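Local coordinates for protein 2-aminomuconate 6-semialdehyde dehydrogenase (Burkholderia cenocepacia, PDB 4U3W) that probably oxidises 2-aminomuconate 6-semialdehyde to 2-aminomuconate with a nicotinamide cofactor, as a member of the aldehyde dehydrogenase family, at residues 24-29 and 33-38; 170-175 and 351-356; 296-301 and 307-312; 420-425 and 445-450. All blocks are in the same frame, centred on the assembly; numbering follows the deposited sequence.

In the fold
Only contact 3 is a buried contact; contact 1 is partly buried, and contacts 2 and 4 lie at the surface. Contact 1 closes a hairpin in a small four-stranded sheet near the N-terminus, on the opposite side of the chain's centre from contacts 3 and 4. Contact 2 is purely aromatic across its two segments and spans a long sequence gap. It touches contact 3, where Asn173 O probably accepts a hydrogen bond from Asn301 ND2. Contacts 3 and 4 both involve elements that flank or form the seven-stranded sheet: the first joins helix to strand through serine hydroxyls and a backbone bond, the second joins two peripheral helices through salt bridges.

Contact 1: 24-29 and 33-38; sequences LRHYIN and VASGTT
A short antiparallel beta hairpin brings His26 and Val33 together at an outer edge of the four-stranded sheet near the N-terminus, where strand 31-33 forms one edge and turns back along strand 23-28. The two residues form a hydrogen-bonded pair. Val33 N donates to His26 O at 3.0 Å with a fairly straight approach (157°), whereas the return bond from His26 N to Val33 O is bent and weak.

Their side chains lie on one face of the sheet. There CG2 of Val33 packs against both CB of His26 and CD1 of Ile28, each at 4.0 Å, the valine and isoleucine side chains crossing at about a right angle. Arg25 runs its extended chain past the Val33-Ala34 peptide, with CB 3.4 Å from Val33 O.

Beyond the paired backbones the imidazole of His26 takes over. With CG turned beside its own backbone N (chi1 -43°), the ring reaches along the outgoing chain, and NE2 hydrogen-bonds Ser35 OG at 3.1 Å near the ring plane. ND1 is engaged by the backbone N of His226, and Leu60 of helix 58-76 packs against the histidine. Held at both nitrogens, the ring cannot flip without losing bonds; ND1 probably acts as an acceptor, and the serine links the chain leaving the hairpin to strand 23-28.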
# COMPACT_ATOMS: atom_id res chain seq x y z
N LEU A 24 -45.09 9.01 -7.69
CA LEU A 24 -43.74 8.74 -7.20
C LEU A 24 -43.42 9.75 -6.10
O LEU A 24 -43.33 10.97 -6.34
CB LEU A 24 -42.70 8.80 -8.32
CG LEU A 24 -42.93 7.82 -9.49
CD1 LEU A 24 -41.78 7.89 -10.50
CD2 LEU A 24 -43.04 6.39 -9.00
N ARG A 25 -43.27 9.20 -4.90
CA ARG A 25 -43.05 9.98 -3.68
C ARG A 25 -41.58 10.02 -3.27
O ARG A 25 -40.76 9.18 -3.73
CB ARG A 25 -43.91 9.37 -2.55
CG ARG A 25 -45.46 9.49 -2.76
CD ARG A 25 -46.19 8.74 -1.63
NE ARG A 25 -47.65 8.77 -1.79
CZ ARG A 25 -48.34 7.94 -2.56
NH1 ARG A 25 -47.69 6.98 -3.24
NH2 ARG A 25 -49.68 8.04 -2.63
N HIS A 26 -41.23 11.05 -2.48
CA HIS A 26 -39.96 11.14 -1.80
C HIS A 26 -39.89 10.05 -0.75
O HIS A 26 -40.92 9.51 -0.33
CB HIS A 26 -39.77 12.53 -1.11
CG HIS A 26 -40.21 13.67 -1.97
ND1 HIS A 26 -39.56 14.03 -3.12
CD2 HIS A 26 -41.29 14.50 -1.84
CE1 HIS A 26 -40.24 15.03 -3.70
NE2 HIS A 26 -41.27 15.36 -2.92
N TYR A 27 -38.68 9.75 -0.29
CA TYR A 27 -38.51 8.80 0.82
C TYR A 27 -37.67 9.49 1.86
O TYR A 27 -36.48 9.74 1.64
CB TYR A 27 -37.85 7.49 0.37
CG TYR A 27 -37.73 6.46 1.50
CD1 TYR A 27 -38.84 5.75 1.94
CD2 TYR A 27 -36.50 6.18 2.09
CE1 TYR A 27 -38.74 4.79 2.99
CE2 TYR A 27 -36.38 5.22 3.20
CZ TYR A 27 -37.53 4.54 3.61
OH TYR A 27 -37.51 3.60 4.62
N ILE A 28 -38.29 9.88 2.98
CA ILE A 28 -37.57 10.70 3.96
C ILE A 28 -37.76 10.18 5.38
O ILE A 28 -38.90 9.97 5.82
CB ILE A 28 -38.04 12.18 3.84
CG1 ILE A 28 -37.71 12.74 2.43
CG2 ILE A 28 -37.45 13.05 4.93
CD1 ILE A 28 -38.31 14.20 2.21
N ASN A 29 -36.66 9.93 6.09
CA ASN A 29 -36.74 9.46 7.48
C ASN A 29 -37.61 8.19 7.61
O ASN A 29 -38.49 8.12 8.47
CB ASN A 29 -37.27 10.59 8.42
CG ASN A 29 -36.80 10.39 9.86
OD1 ASN A 29 -35.79 9.72 10.11
ND2 ASN A 29 -37.49 11.03 10.81
N VAL A 33 -43.37 10.02 1.31
CA VAL A 33 -44.11 11.26 1.60
C VAL A 33 -44.26 12.00 0.27
O VAL A 33 -43.31 12.04 -0.51
CB VAL A 33 -43.40 12.18 2.67
CG1 VAL A 33 -43.29 11.46 4.03
CG2 VAL A 33 -42.01 12.64 2.23
N ALA A 34 -45.46 12.52 -0.00
CA ALA A 34 -45.68 13.35 -1.18
C ALA A 34 -45.21 14.78 -0.93
O ALA A 34 -44.56 15.04 0.07
CB ALA A 34 -47.21 13.35 -1.59
N SER A 35 -45.42 15.68 -1.88
CA SER A 35 -45.25 17.11 -1.56
C SER A 35 -46.37 17.87 -2.26
O SER A 35 -47.25 17.25 -2.83
CB SER A 35 -43.85 17.60 -1.95
OG SER A 35 -43.58 17.33 -3.33
N GLY A 36 -46.37 19.21 -2.21
CA GLY A 36 -47.52 20.00 -2.61
C GLY A 36 -47.61 20.32 -4.08
O GLY A 36 -48.53 21.00 -4.47
N THR A 37 -46.66 19.87 -4.91
CA THR A 37 -46.85 20.00 -6.38
C THR A 37 -46.23 18.74 -7.03
O THR A 37 -45.39 18.03 -6.38
CB THR A 37 -46.16 21.25 -7.02
OG1 THR A 37 -44.74 21.07 -6.94
CG2 THR A 37 -46.54 22.56 -6.32
N THR A 38 -46.64 18.44 -8.27
CA THR A 38 -46.12 17.27 -9.00
C THR A 38 -45.79 17.64 -10.47
O THR A 38 -46.19 18.69 -10.94
CB THR A 38 -47.13 16.12 -9.03
OG1 THR A 38 -48.27 16.50 -9.81
CG2 THR A 38 -47.61 15.77 -7.58

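Contact 2: 170-175 and 351-356; sequences SPWNLP and RGHRDK
Trp172 and His353 make an edge-to-face aromatic pair, the one direct touch between the loop 170-175 and the first turns of helix 351-366. The six-membered ring of the indole presents its outer edge: CH2 stands over one face of the imidazole, displaced toward the rim, 3.8 Å from His353 NE2. CD2 of His353 lies equally near CH2. The ring centroids are 5.1 Å apart and the planes are inclined at 60°, a tilted version of the T-shaped arrangement.

Both side chains reach out to meet. The indole is set between its own backbone N and carbonyl carbon (chi1 45°), while the imidazole extends from the helix with CG opposite the backbone N (chi1 -175°).

In the next shell, Phe410 serves both partners. Its carbonyl oxygen is hydrogen-bonded to His353 NE2, fixing the rotation of the imidazole, and its ring meets that of Trp172 roughly perpendicularly. Gln304 and Ile349 also pack on the indole. Farther out, Ser350 OG bonds His353 N at the start of the helix, and Asp355 N closes its first turn on Arg351 O at 2.9 Å. On the loop side, Asn173 is bonded to Asn301 and Gln304; as in related aldehyde dehydrogenases, this asparagine probably contributes to the oxyanion hole.

The chemistry is a C-H edge against an aromatic face, mainly dispersive. Because NE2 meets a carbonyl, it probably carries a proton, leaving the imidazole oriented by a polar bond and contacted over its face by the indole.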
# COMPACT_ATOMS: atom_id res chain seq x y z
N SER A 170 -27.80 12.80 -9.41
CA SER A 170 -27.36 11.84 -10.44
C SER A 170 -28.06 12.07 -11.77
O SER A 170 -29.14 12.69 -11.83
CB SER A 170 -27.55 10.38 -9.94
OG SER A 170 -28.89 10.08 -9.78
N PRO A 171 -27.41 11.63 -12.86
CA PRO A 171 -27.85 11.96 -14.22
C PRO A 171 -28.93 11.01 -14.77
O PRO A 171 -29.23 9.97 -14.17
CB PRO A 171 -26.54 11.85 -15.04
CG PRO A 171 -25.80 10.72 -14.35
CD PRO A 171 -26.09 10.91 -12.87
N TRP A 172 -29.48 11.35 -15.93
CA TRP A 172 -30.53 10.53 -16.51
C TRP A 172 -30.03 9.42 -17.45
O TRP A 172 -30.82 8.58 -17.91
CB TRP A 172 -31.52 11.41 -17.31
CG TRP A 172 -30.90 12.44 -18.23
CD1 TRP A 172 -30.82 13.79 -18.00
CD2 TRP A 172 -30.35 12.23 -19.55
NE1 TRP A 172 -30.21 14.42 -19.07
CE2 TRP A 172 -29.91 13.49 -20.03
CE3 TRP A 172 -30.17 11.09 -20.37
CZ2 TRP A 172 -29.32 13.65 -21.30
CZ3 TRP A 172 -29.58 11.25 -21.63
CH2 TRP A 172 -29.15 12.52 -22.08
N ASN A 173 -28.74 9.42 -17.77
CA ASN A 173 -28.32 8.50 -18.85
C ASN A 173 -28.15 7.04 -18.39
O ASN A 173 -28.57 6.10 -19.09
CB ASN A 173 -27.04 8.98 -19.56
CG ASN A 173 -25.81 9.01 -18.64
OD1 ASN A 173 -25.87 9.55 -17.55
ND2 ASN A 173 -24.72 8.40 -19.08
N LEU A 174 -27.60 6.81 -17.24
CA LEU A 174 -27.56 5.40 -16.85
C LEU A 174 -28.08 5.39 -15.44
O LEU A 174 -27.29 5.33 -14.51
CB LEU A 174 -26.15 4.83 -16.91
CG LEU A 174 -25.43 4.71 -18.25
CD1 LEU A 174 -23.97 4.40 -18.02
CD2 LEU A 174 -26.07 3.64 -19.15
N PRO A 175 -29.40 5.55 -15.28
CA PRO A 175 -29.94 6.04 -14.00
C PRO A 175 -29.59 5.16 -12.80
O PRO A 175 -29.03 5.66 -11.82
CB PRO A 175 -31.46 6.04 -14.23
CG PRO A 175 -31.63 6.14 -15.72
CD PRO A 175 -30.45 5.39 -16.31
N ARG A 351 -37.80 14.69 -25.75
CA ARG A 351 -37.88 15.43 -27.00
C ARG A 351 -37.07 16.72 -26.96
O ARG A 351 -36.55 17.16 -27.98
CB ARG A 351 -39.34 15.72 -27.41
CG ARG A 351 -39.92 14.50 -28.13
CD ARG A 351 -41.39 14.61 -28.46
NE ARG A 351 -41.61 15.38 -29.68
CZ ARG A 351 -41.77 14.87 -30.90
NH1 ARG A 351 -41.71 13.56 -31.11
NH2 ARG A 351 -42.01 15.68 -31.94
N GLY A 352 -36.95 17.31 -25.78
CA GLY A 352 -36.05 18.44 -25.56
C GLY A 352 -34.60 18.08 -25.85
O GLY A 352 -33.85 18.83 -26.51
N HIS A 353 -34.15 16.93 -25.37
CA HIS A 353 -32.78 16.56 -25.69
C HIS A 353 -32.63 16.29 -27.18
O HIS A 353 -31.63 16.65 -27.80
CB HIS A 353 -32.30 15.33 -24.88
CG HIS A 353 -30.86 15.00 -25.11
ND1 HIS A 353 -29.84 15.92 -24.90
CD2 HIS A 353 -30.24 13.85 -25.49
CE1 HIS A 353 -28.68 15.36 -25.19
NE2 HIS A 353 -28.89 14.10 -25.54
N ARG A 354 -33.61 15.63 -27.76
CA ARG A 354 -33.55 15.44 -29.18
C ARG A 354 -33.47 16.76 -29.95
O ARG A 354 -32.75 16.87 -30.95
CB ARG A 354 -34.76 14.65 -29.65
CG ARG A 354 -34.72 14.56 -31.11
CD ARG A 354 -35.70 13.63 -31.63
NE ARG A 354 -36.95 14.30 -31.87
CZ ARG A 354 -37.94 13.67 -32.49
NH1 ARG A 354 -39.08 14.33 -32.68
NH2 ARG A 354 -37.77 12.37 -32.92
N ASP A 355 -34.19 17.78 -29.49
CA ASP A 355 -34.10 19.09 -30.13
C ASP A 355 -32.66 19.61 -30.13
O ASP A 355 -32.20 20.15 -31.12
CB ASP A 355 -34.99 20.13 -29.42
CG ASP A 355 -36.48 19.93 -29.68
OD1 ASP A 355 -36.84 19.27 -30.68
OD2 ASP A 355 -37.30 20.45 -28.87
N LYS A 356 -31.96 19.46 -29.00
CA LYS A 356 -30.56 19.92 -28.93
C LYS A 356 -29.69 19.13 -29.92
O LYS A 356 -28.94 19.73 -30.69
CB LYS A 356 -29.98 19.77 -27.51

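Contact 3: 296-301 and 307-312; sequences RSSFTN and LCSERV
Ser297 and Ser309 join the end of helix 287-299 to the chain entering strand 309-315 in a beta-alpha-beta unit, strand 277-281, helix 287-299 and strand 309-315, of the seven-stranded sheet. The five residues between the two segments belong to the stretch that, in this family, carries the catalytic cysteine, and the contact joins the two ends of that stretch.

The backbone contributes one hydrogen bond: Ser309 N donates to Ser297 O at 2.9 Å, coming in well above the carbonyl plane (52° out of it) instead of along a lone pair.

Hydroxyls form a second layer. Both Ser297 and Ser309 hold OG between their own backbone N and carbonyl carbon, which brings Ser297 OG within 2.8 Å of Ser309 OG in a hydrogen bond. Ser298 OG lies 3.1 Å from Ser309 OG, but its stronger partner is Val294 O, one helical turn back. These polar side chains are buried, and the hydroxyls pair largely with one another and with Val294 O.

Van der Waals contact comes from Cys308, which lies against Ser297 O with CA and CB each at 3.2 Å and SG close behind. The same carbonyl of Ser297 thus borders Cys308 and accepts from the N-H of Ser309.

At the helix end, Thr300 doubles its hold on Arg296: Thr300 N (3.1 Å) and Thr300 OG1 (2.6 Å) reach Arg296 O from opposite faces of its plane.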
# COMPACT_ATOMS: atom_id res chain seq x y z
N ARG A 296 -19.55 0.41 -31.01
CA ARG A 296 -19.93 0.36 -29.60
C ARG A 296 -19.72 1.69 -28.88
O ARG A 296 -20.60 2.19 -28.15
CB ARG A 296 -19.08 -0.69 -28.86
CG ARG A 296 -19.70 -2.00 -28.45
CD ARG A 296 -18.78 -2.77 -27.42
NE ARG A 296 -19.26 -2.61 -26.03
CZ ARG A 296 -18.54 -2.23 -24.97
NH1 ARG A 296 -17.24 -1.96 -25.08
NH2 ARG A 296 -19.12 -2.14 -23.77
N SER A 297 -18.52 2.25 -29.01
CA SER A 297 -18.15 3.44 -28.22
C SER A 297 -18.91 4.66 -28.76
O SER A 297 -19.09 5.65 -28.05
CB SER A 297 -16.63 3.71 -28.21
OG SER A 297 -16.11 3.93 -29.54
N SER A 298 -19.38 4.59 -30.00
CA SER A 298 -20.15 5.71 -30.53
C SER A 298 -21.67 5.64 -30.29
O SER A 298 -22.32 6.70 -30.13
CB SER A 298 -19.91 5.90 -32.05
OG SER A 298 -18.52 6.07 -32.32
N PHE A 299 -22.26 4.44 -30.33
CA PHE A 299 -23.72 4.35 -30.36
C PHE A 299 -24.36 3.59 -29.18
O PHE A 299 -25.57 3.46 -29.12
CB PHE A 299 -24.16 3.72 -31.68
CG PHE A 299 -23.61 4.44 -32.91
CD1 PHE A 299 -23.77 5.83 -33.06
CD2 PHE A 299 -22.92 3.73 -33.91
CE1 PHE A 299 -23.26 6.50 -34.21
CE2 PHE A 299 -22.43 4.39 -35.03
CZ PHE A 299 -22.61 5.78 -35.18
N THR A 300 -23.54 3.12 -28.23
CA THR A 300 -24.08 2.53 -26.99
C THR A 300 -25.05 3.52 -26.30
O THR A 300 -24.73 4.71 -26.17
CB THR A 300 -22.95 2.15 -26.01
OG1 THR A 300 -22.21 1.02 -26.53
CG2 THR A 300 -23.52 1.77 -24.61
N ASN A 301 -26.22 3.04 -25.87
CA ASN A 301 -27.22 3.93 -25.19
C ASN A 301 -27.57 5.13 -26.05
O ASN A 301 -27.74 6.24 -25.52
CB ASN A 301 -26.67 4.43 -23.80
CG ASN A 301 -27.79 4.88 -22.81
OD1 ASN A 301 -28.87 4.29 -22.75
ND2 ASN A 301 -27.49 5.93 -22.00
N LEU A 307 -18.77 8.78 -21.67
CA LEU A 307 -17.57 8.12 -22.20
C LEU A 307 -17.57 7.86 -23.71
O LEU A 307 -16.57 7.32 -24.27
CB LEU A 307 -17.38 6.81 -21.47
CG LEU A 307 -17.24 6.89 -19.94
CD1 LEU A 307 -17.40 5.50 -19.34
CD2 LEU A 307 -15.89 7.53 -19.55
N CYS A 308 -18.68 8.18 -24.37
CA CYS A 308 -18.78 7.87 -25.81
C CYS A 308 -17.77 8.62 -26.65
O CYS A 308 -17.31 9.70 -26.27
CB CYS A 308 -20.20 8.15 -26.38
SG CYS A 308 -21.32 6.82 -25.92
N SER A 309 -17.38 8.00 -27.76
CA SER A 309 -16.43 8.58 -28.67
C SER A 309 -17.17 9.41 -29.72
O SER A 309 -17.75 8.84 -30.65
CB SER A 309 -15.58 7.48 -29.37
OG SER A 309 -16.44 6.62 -30.12
N GLU A 310 -17.13 10.74 -29.62
CA GLU A 310 -17.74 11.58 -30.63
C GLU A 310 -16.71 12.07 -31.65
O GLU A 310 -17.11 12.59 -32.68
CB GLU A 310 -18.49 12.78 -29.97
CG GLU A 310 -19.72 12.26 -29.22
CD GLU A 310 -20.67 13.38 -28.69
OE1 GLU A 310 -20.32 14.59 -28.78
OE2 GLU A 310 -21.77 13.04 -28.20
N ARG A 311 -15.40 11.88 -31.37
CA ARG A 311 -14.32 12.14 -32.34
C ARG A 311 -13.65 10.80 -32.60
O ARG A 311 -13.44 10.01 -31.66
CB ARG A 311 -13.24 13.13 -31.84
CG ARG A 311 -13.76 14.53 -31.42
CD ARG A 311 -12.62 15.42 -30.94
NE ARG A 311 -12.19 15.11 -29.54
CZ ARG A 311 -10.94 15.24 -29.11
NH1 ARG A 311 -9.98 15.61 -29.95
NH2 ARG A 311 -10.63 14.98 -27.83
N VAL A 312 -13.38 10.52 -33.86
CA VAL A 312 -12.59 9.33 -34.24
C VAL A 312 -11.46 9.77 -35.16
O VAL A 312 -11.69 10.58 -36.07
CB VAL A 312 -13.46 8.25 -34.97
CG1 VAL A 312 -12.63 6.96 -35.24
CG2 VAL A 312 -14.70 7.92 -34.12

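Contact 4: 420-425 and 445-450; sequences DDEAEV and LARGHR
Glu422 and Arg450 are brought together by two extended side chains that cross at about a right angle. The glutamate points CG opposite its backbone N, while Arg450 places CG between its backbone N and carbonyl carbon (chi1 78°) and then runs straight to NE. Arg447 folds back instead, bent at chi3 (-70°), and slides past Glu422 in the opposite direction.

The result is a three-residue salt-bridge network. Arg450 grips the carboxylate side-on: NE binds the syn lone pair of Glu422 OE2 at 2.7 Å in an almost straight bond (169°), and Arg450 NH2 reaches OE1 at 2.9 Å. Arg447 NH2 also approaches Glu422 OE1, the Glu422 carboxylate and Arg447 guanidinium planes nearly perpendicular; this bond is poorly angled and weak. Two positive groups around one carboxylate would probably favour its ionised form. Arg447 has further partners, a salt bridge to Asp284 and a cation-pi contact with Phe282, and Arg447 CA lies over the centre of the Arg450 guanidinium, 3.8 Å above its plane.

A capping box starts the helix that carries the glutamate. Glu424 N donates to Asp421 OD1 at 3.2 Å, and Asp421 N returns the bond to Glu424 OE1 at 3.1 Å.

Helix 422-430 follows strand 413-419 and rests on it, Val425 against Phe419. Helix 445-452 lies beside it at the subunit interface, where His449 meets His449 of the second subunit and Arg450 packs on Ile504 of the third, just beyond strand 495-503.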
# COMPACT_ATOMS: atom_id res chain seq x y z
N ASP A 420 -1.87 11.19 -40.13
CA ASP A 420 -0.69 10.62 -40.78
C ASP A 420 0.39 10.11 -39.84
O ASP A 420 1.11 9.20 -40.21
CB ASP A 420 -0.08 11.66 -41.72
CG ASP A 420 -1.03 12.02 -42.84
OD1 ASP A 420 -1.41 11.09 -43.60
OD2 ASP A 420 -1.44 13.20 -42.91
N ASP A 421 0.56 10.72 -38.68
CA ASP A 421 1.56 10.19 -37.76
C ASP A 421 1.23 10.32 -36.26
O ASP A 421 0.29 11.03 -35.81
CB ASP A 421 2.94 10.80 -38.06
CG ASP A 421 2.97 12.30 -37.95
OD1 ASP A 421 2.97 12.80 -36.80
OD2 ASP A 421 3.05 12.98 -39.01
N GLU A 422 2.02 9.58 -35.51
CA GLU A 422 1.77 9.39 -34.10
C GLU A 422 1.85 10.67 -33.28
O GLU A 422 0.96 10.95 -32.48
CB GLU A 422 2.75 8.36 -33.57
CG GLU A 422 2.39 7.91 -32.18
CD GLU A 422 3.31 6.80 -31.74
OE1 GLU A 422 3.18 5.69 -32.27
OE2 GLU A 422 4.18 7.03 -30.89
N ALA A 423 2.90 11.47 -33.46
CA ALA A 423 3.03 12.69 -32.67
C ALA A 423 1.84 13.64 -32.94
O ALA A 423 1.35 14.35 -32.04
CB ALA A 423 4.36 13.37 -32.98
N GLU A 424 1.39 13.64 -34.20
CA GLU A 424 0.28 14.43 -34.66
C GLU A 424 -1.03 14.07 -33.99
O GLU A 424 -1.74 14.94 -33.46
CB GLU A 424 0.12 14.28 -36.17
CG GLU A 424 -1.14 14.94 -36.72
CD GLU A 424 -1.67 14.29 -38.00
OE1 GLU A 424 -0.97 13.47 -38.59
OE2 GLU A 424 -2.80 14.59 -38.41
N VAL A 425 -1.38 12.79 -33.99
CA VAL A 425 -2.70 12.42 -33.47
C VAL A 425 -2.75 12.58 -31.94
O VAL A 425 -3.79 12.85 -31.37
CB VAL A 425 -3.10 10.96 -33.91
CG1 VAL A 425 -2.43 9.89 -33.05
CG2 VAL A 425 -4.60 10.78 -33.85
N LEU A 445 3.03 -3.44 -29.36
CA LEU A 445 3.37 -3.36 -27.93
C LEU A 445 3.88 -1.98 -27.49
O LEU A 445 3.29 -1.35 -26.62
CB LEU A 445 4.44 -4.43 -27.58
CG LEU A 445 4.96 -4.44 -26.13
CD1 LEU A 445 3.86 -4.84 -25.08
CD2 LEU A 445 6.17 -5.39 -26.07
N ALA A 446 4.95 -1.51 -28.12
CA ALA A 446 5.55 -0.24 -27.74
C ALA A 446 4.57 0.93 -27.96
O ALA A 446 4.37 1.77 -27.07
CB ALA A 446 6.86 -0.02 -28.51
N ARG A 447 3.95 0.94 -29.13
CA ARG A 447 3.01 1.99 -29.46
C ARG A 447 1.83 2.12 -28.46
O ARG A 447 1.47 3.25 -28.06
CB ARG A 447 2.45 1.76 -30.86
CG ARG A 447 1.70 2.96 -31.27
CD ARG A 447 0.59 2.69 -32.23
NE ARG A 447 0.98 2.28 -33.58
CZ ARG A 447 1.71 2.99 -34.43
NH1 ARG A 447 1.92 2.52 -35.65
NH2 ARG A 447 2.27 4.13 -34.07
N GLY A 448 1.23 0.99 -28.09
CA GLY A 448 0.09 0.98 -27.20
C GLY A 448 0.39 1.71 -25.90
O GLY A 448 -0.39 2.59 -25.46
N HIS A 449 1.52 1.35 -25.28
CA HIS A 449 1.93 1.94 -24.00
C HIS A 449 2.44 3.39 -24.14
O HIS A 449 2.07 4.26 -23.34
CB HIS A 449 2.98 1.05 -23.30
CG HIS A 449 2.43 -0.28 -22.88
ND1 HIS A 449 1.49 -0.42 -21.88
CD2 HIS A 449 2.68 -1.53 -23.35
CE1 HIS A 449 1.15 -1.70 -21.76
NE2 HIS A 449 1.87 -2.40 -22.64
N ARG A 450 3.25 3.67 -25.17
CA ARG A 450 3.83 5.02 -25.25
C ARG A 450 2.80 6.08 -25.65
O ARG A 450 2.89 7.24 -25.20
CB ARG A 450 5.02 5.06 -26.22
CG ARG A 450 4.67 5.11 -27.68
CD ARG A 450 5.95 4.91 -28.54
NE ARG A 450 5.58 4.86 -29.95
CZ ARG A 450 5.98 3.95 -30.83
NH1 ARG A 450 6.85 3.01 -30.50
NH2 ARG A 450 5.53 4.04 -32.08